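Local coordinates for protein lipoxygenase (Cyanothece sp., PDB 5EK8) that probably oxygenates polyunsaturated fatty acids as a non-heme iron 9R-lipoxygenase, inserting both atoms of molecular oxygen into its substrate, at residues N574-S588 and A611-K625. Numbering follows the deposited sequence.
Sequences NDSQSDEGGELAYNS and ATNQVYIFSVLNGIK
Ser-578 lies opposite Phe-618 and Gly-582 opposite Val-615, with helix 577-581 running nearly antiparallel (153°) along helix 611-623, their axes 8.9 Å apart at closest. Gln-614 makes the two firm hydrogen bonds here. Its extended chain, CG turned opposite the backbone N (chi1 173°), carries NE2 to Gly-581 O and Asn-587 O, each at 2.9 Å. The second acceptor lies in the amide plane, the first slightly off it; together they fix the amide's rotation. With an alanine in its place, both buried carbonyls would probably lose their shared donor and the 582-588 loop could shift. Leu-584 runs alongside Gln-614 but points the other way, packing CD2 on Ala-611 CB and Val-615 CG2. Gly-581 O sits at the edge of the Phe-618 ring, 3.2 Å from CD2, while Gln-577 O lies over one face. Gln-577 sends NE2 to Glu-355. At the other end, Asn-574 ND2 reaches Leu-621 O weakly (3.4 Å) and Asp-575 OD1 more firmly, and Lys-625 forms a long salt bridge with Asp-575, which also pairs with Arg-663. Asn-574 belongs to the iron site with His-359, His-364, His-570 and the C-terminal Ile-668, the non-heme iron centre characteristic of the lipoxygenase catalytic domain.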
loop_
_atom_site.group_PDB
_atom_site.type_symbol
_atom_site.label_atom_id
_atom_site.label_comp_id
_atom_site.label_asym_id
_atom_site.label_seq_id
_atom_site.Cartn_x
_atom_site.Cartn_y
_atom_site.Cartn_z
ATOM N N ASN A 574 5.472 0.630 7.949
ATOM C CA ASN A 574 5.274 2.070 7.823
ATOM C C ASN A 574 5.527 2.830 9.122
ATOM O O ASN A 574 6.235 3.834 9.132
ATOM C CB ASN A 574 3.860 2.361 7.323
ATOM C CG ASN A 574 3.620 3.829 7.080
ATOM O OD1 ASN A 574 3.974 4.357 6.024
ATOM N ND2 ASN A 574 3.009 4.503 8.054
ATOM N N ASP A 575 4.957 2.345 10.219
ATOM C CA ASP A 575 5.061 3.049 11.493
ATOM C C ASP A 575 6.417 2.836 12.159
ATOM O O ASP A 575 6.674 3.373 13.237
ATOM C CB ASP A 575 3.940 2.616 12.442
ATOM C CG ASP A 575 2.548 2.961 11.913
ATOM O OD1 ASP A 575 2.447 3.671 10.886
ATOM O OD2 ASP A 575 1.554 2.522 12.536
ATOM N N SER A 576 7.285 2.062 11.514
ATOM C CA SER A 576 8.629 1.838 12.033
ATOM C C SER A 576 9.644 2.712 11.313
ATOM O O SER A 576 10.846 2.637 11.579
ATOM C CB SER A 576 9.030 0.369 11.899
ATOM O OG SER A 576 8.175 -0.473 12.652
ATOM N N GLN A 577 9.154 3.541 10.398
ATOM C CA GLN A 577 10.032 4.372 9.583
ATOM C C GLN A 577 10.791 5.402 10.426
ATOM O O GLN A 577 11.983 5.621 10.220
ATOM C CB GLN A 577 9.233 5.067 8.475
ATOM C CG GLN A 577 8.900 4.166 7.296
ATOM C CD GLN A 577 8.020 4.849 6.264
ATOM O OE1 GLN A 577 6.908 5.282 6.569
ATOM N NE2 GLN A 577 8.513 4.946 5.035
ATOM N N SER A 578 10.111 6.024 11.382
ATOM C CA SER A 578 10.787 6.968 12.268
ATOM C C SER A 578 11.779 6.265 13.177
ATOM O O SER A 578 12.889 6.753 13.389
ATOM C CB SER A 578 9.780 7.740 13.114
ATOM O OG SER A 578 9.673 9.071 12.651
ATOM N N ASP A 579 11.372 5.114 13.701
ATOM C CA ASP A 579 12.187 4.371 14.654
ATOM C C ASP A 579 13.503 3.907 14.051
ATOM O O ASP A 579 14.497 3.749 14.756
ATOM C CB ASP A 579 11.420 3.161 15.188
ATOM C CG ASP A 579 10.143 3.549 15.898
ATOM O OD1 ASP A 579 9.947 4.755 16.152
ATOM O OD2 ASP A 579 9.337 2.648 16.209
ATOM N N GLU A 580 13.509 3.688 12.743
ATOM C CA GLU A 580 14.705 3.188 12.086
ATOM C C GLU A 580 15.491 4.303 11.412
ATOM O O GLU A 580 16.718 4.281 11.403
ATOM C CB GLU A 580 14.346 2.111 11.058
ATOM C CG GLU A 580 15.209 0.869 11.166
ATOM C CD GLU A 580 14.938 0.078 12.437
ATOM O OE1 GLU A 580 13.749 -0.146 12.760
ATOM O OE2 GLU A 580 15.914 -0.315 13.116
ATOM N N GLY A 581 14.788 5.281 10.852
ATOM C CA GLY A 581 15.441 6.271 10.017
ATOM C C GLY A 581 15.219 7.723 10.383
ATOM O O GLY A 581 15.570 8.611 9.607
ATOM N N GLY A 582 14.646 7.969 11.558
ATOM C CA GLY A 582 14.408 9.325 12.021
ATOM C C GLY A 582 15.676 10.068 12.403
ATOM O O GLY A 582 15.725 11.296 12.346
ATOM N N GLU A 583 16.707 9.321 12.787
ATOM C CA GLU A 583 17.980 9.909 13.193
ATOM C C GLU A 583 19.074 9.675 12.150
ATOM O O GLU A 583 19.500 8.543 11.918
ATOM C CB GLU A 583 18.418 9.348 14.544
ATOM C CG GLU A 583 19.784 9.828 14.994
ATOM C CD GLU A 583 20.221 9.204 16.305
ATOM O OE1 GLU A 583 19.816 8.051 16.581
ATOM O OE2 GLU A 583 20.963 9.873 17.064
ATOM N N LEU A 584 19.528 10.770 11.548
ATOM C CA LEU A 584 20.471 10.751 10.432
ATOM C C LEU A 584 21.794 10.066 10.751
ATOM O O LEU A 584 22.342 9.336 9.920
ATOM C CB LEU A 584 20.741 12.182 9.966
ATOM C CG LEU A 584 19.494 12.961 9.543
ATOM C CD1 LEU A 584 19.699 14.461 9.709
ATOM C CD2 LEU A 584 19.134 12.623 8.105
ATOM N N ALA A 585 22.312 10.297 11.952
ATOM C CA ALA A 585 23.594 9.713 12.331
ATOM C C ALA A 585 23.521 8.185 12.386
ATOM O O ALA A 585 24.526 7.488 12.221
ATOM C CB ALA A 585 24.049 10.269 13.667
ATOM N N TYR A 586 22.317 7.677 12.616
ATOM C CA TYR A 586 22.106 6.258 12.863
ATOM C C TYR A 586 21.716 5.505 11.596
ATOM O O TYR A 586 22.039 4.324 11.433
ATOM C CB TYR A 586 21.033 6.085 13.938
ATOM C CG TYR A 586 20.598 4.661 14.176
ATOM C CD1 TYR A 586 21.411 3.768 14.860
ATOM C CD2 TYR A 586 19.364 4.210 13.726
ATOM C CE1 TYR A 586 21.009 2.460 15.081
ATOM C CE2 TYR A 586 18.951 2.909 13.947
ATOM C CZ TYR A 586 19.774 2.038 14.627
ATOM O OH TYR A 586 19.366 0.739 14.837
ATOM N N ASN A 587 21.031 6.197 10.694
ATOM C CA ASN A 587 20.530 5.553 9.495
ATOM C C ASN A 587 20.157 6.517 8.376
ATOM O O ASN A 587 19.821 7.672 8.619
ATOM C CB ASN A 587 19.318 4.693 9.843
ATOM C CG ASN A 587 19.317 3.373 9.100
ATOM O OD1 ASN A 587 20.051 3.205 8.127
ATOM N ND2 ASN A 587 18.494 2.430 9.553
ATOM N N SER A 588 20.239 6.024 7.145
ATOM C CA SER A 588 19.797 6.767 5.973
ATOM C C SER A 588 19.540 5.799 4.818
ATOM O O SER A 588 19.783 4.595 4.938
ATOM C CB SER A 588 20.827 7.823 5.575
ATOM O OG SER A 588 22.115 7.253 5.453
ATOM N N ALA A 611 19.097 15.100 3.706
ATOM C CA ALA A 611 18.916 14.804 5.125
ATOM C C ALA A 611 17.572 15.316 5.635
ATOM O O ALA A 611 16.760 14.567 6.218
ATOM C CB ALA A 611 20.048 15.409 5.931
ATOM N N THR A 612 17.341 16.603 5.407
ATOM C CA THR A 612 16.108 17.216 5.858
ATOM C C THR A 612 14.914 16.550 5.189
ATOM O O THR A 612 13.905 16.310 5.844
ATOM C CB THR A 612 16.081 18.741 5.601
ATOM O OG1 THR A 612 14.834 19.280 6.061
ATOM C CG2 THR A 612 16.267 19.072 4.132
ATOM N N ASN A 613 15.031 16.217 3.905
ATOM C CA ASN A 613 13.924 15.542 3.238
ATOM C C ASN A 613 13.681 14.144 3.801
ATOM O O ASN A 613 12.533 13.713 3.928
ATOM C CB ASN A 613 14.164 15.480 1.731
ATOM C CG ASN A 613 13.824 16.785 1.044
ATOM O OD1 ASN A 613 12.677 17.016 0.656
ATOM N ND2 ASN A 613 14.815 17.658 0.909
ATOM N N GLN A 614 14.761 13.445 4.146
ATOM C CA GLN A 614 14.665 12.141 4.801
ATOM C C GLN A 614 13.819 12.226 6.064
ATOM O O GLN A 614 12.759 11.580 6.175
ATOM C CB GLN A 614 16.056 11.604 5.152
ATOM C CG GLN A 614 16.041 10.327 5.995
ATOM C CD GLN A 614 17.436 9.888 6.423
ATOM O OE1 GLN A 614 18.436 10.299 5.834
ATOM N NE2 GLN A 614 17.510 9.053 7.457
ATOM N N VAL A 615 14.283 13.043 7.009
ATOM C CA VAL A 615 13.589 13.174 8.287
ATOM C C VAL A 615 12.152 13.671 8.098
ATOM O O VAL A 615 11.214 13.165 8.726
ATOM C CB VAL A 615 14.341 14.119 9.234
ATOM C CG1 VAL A 615 13.673 14.135 10.607
ATOM C CG2 VAL A 615 15.799 13.690 9.345
ATOM N N TYR A 616 11.986 14.648 7.213
ATOM C CA TYR A 616 10.672 15.202 6.910
ATOM C C TYR A 616 9.688 14.127 6.464
ATOM O O TYR A 616 8.620 13.969 7.056
ATOM C CB TYR A 616 10.780 16.281 5.833
ATOM C CG TYR A 616 9.448 16.784 5.328
ATOM C CD1 TYR A 616 8.665 17.627 6.101
ATOM C CD2 TYR A 616 8.979 16.422 4.069
ATOM C CE1 TYR A 616 7.451 18.086 5.641
ATOM C CE2 TYR A 616 7.765 16.883 3.598
ATOM C CZ TYR A 616 7.004 17.713 4.391
ATOM O OH TYR A 616 5.791 18.179 3.941
ATOM N N ILE A 617 10.062 13.385 5.426
ATOM C CA ILE A 617 9.187 12.367 4.865
ATOM C C ILE A 617 8.877 11.279 5.880
ATOM O O ILE A 617 7.724 10.869 6.003
ATOM C CB ILE A 617 9.795 11.725 3.599
ATOM C CG1 ILE A 617 9.788 12.724 2.444
ATOM C CG2 ILE A 617 9.008 10.489 3.187
ATOM C CD1 ILE A 617 8.397 13.174 2.054
ATOM N N PHE A 618 9.885 10.808 6.612
ATOM C CA PHE A 618 9.619 9.746 7.584
ATOM C C PHE A 618 8.632 10.215 8.656
ATOM O O PHE A 618 7.648 9.522 8.971
ATOM C CB PHE A 618 10.915 9.264 8.232
ATOM C CG PHE A 618 11.773 8.446 7.323
ATOM C CD1 PHE A 618 11.223 7.790 6.235
ATOM C CD2 PHE A 618 13.129 8.329 7.552
ATOM C CE1 PHE A 618 12.011 7.036 5.388
ATOM C CE2 PHE A 618 13.927 7.571 6.710
ATOM C CZ PHE A 618 13.366 6.925 5.626
ATOM N N SER A 619 8.891 11.408 9.188
ATOM C CA SER A 619 8.064 11.994 10.241
ATOM C C SER A 619 6.632 12.253 9.781
ATOM O O SER A 619 5.681 12.086 10.548
ATOM C CB SER A 619 8.696 13.293 10.730
ATOM O OG SER A 619 10.084 13.112 10.957
ATOM N N VAL A 620 6.484 12.663 8.525
ATOM C CA VAL A 620 5.165 12.871 7.938
ATOM C C VAL A 620 4.425 11.546 7.775
ATOM O O VAL A 620 3.294 11.394 8.240
ATOM C CB VAL A 620 5.257 13.572 6.562
ATOM C CG1 VAL A 620 4.007 13.301 5.726
ATOM C CG2 VAL A 620 5.480 15.067 6.737
ATOM N N LEU A 621 5.080 10.589 7.123
ATOM C CA LEU A 621 4.463 9.310 6.793
ATOM C C LEU A 621 4.035 8.525 8.029
ATOM O O LEU A 621 2.998 7.863 8.012
ATOM C CB LEU A 621 5.413 8.460 5.944
ATOM C CG LEU A 621 5.632 8.901 4.493
ATOM C CD1 LEU A 621 6.409 7.838 3.717
ATOM C CD2 LEU A 621 4.306 9.216 3.811
ATOM N N ASN A 622 4.819 8.582 9.101
ATOM C CA ASN A 622 4.398 7.884 10.311
ATOM C C ASN A 622 3.557 8.789 11.222
ATOM O O ASN A 622 2.886 8.307 12.135
ATOM C CB ASN A 622 5.617 7.311 11.053
ATOM C CG ASN A 622 5.980 8.099 12.312
ATOM O OD1 ASN A 622 6.159 9.322 12.281
ATOM N ND2 ASN A 622 6.098 7.388 13.429
ATOM N N GLY A 623 3.582 10.095 10.958
ATOM C CA GLY A 623 2.841 11.056 11.760
ATOM C C GLY A 623 1.357 11.122 11.436
ATOM O O GLY A 623 0.547 11.527 12.272
ATOM N N ILE A 624 1.003 10.736 10.215
ATOM C CA ILE A 624 -0.395 10.666 9.798
ATOM C C ILE A 624 -0.959 9.285 10.119
ATOM O O ILE A 624 -0.560 8.289 9.510
ATOM C CB ILE A 624 -0.554 10.951 8.289
ATOM C CG1 ILE A 624 0.038 12.316 7.935
ATOM C CG2 ILE A 624 -2.014 10.891 7.884
ATOM C CD1 ILE A 624 0.245 12.523 6.456
ATOM N N LYS A 625 -1.884 9.221 11.071
ATOM C CA LYS A 625 -2.350 7.935 11.570
ATOM C C LYS A 625 -3.870 7.851 11.687
ATOM O O LYS A 625 -4.410 7.780 12.787
ATOM C CB LYS A 625 -1.704 7.642 12.928
ATOM C CG LYS A 625 -1.665 6.168 13.298
ATOM C CD LYS A 625 -0.591 5.894 14.334
ATOM C CE LYS A 625 -0.333 4.403 14.477
ATOM N NZ LYS A 625 0.893 4.138 15.280
#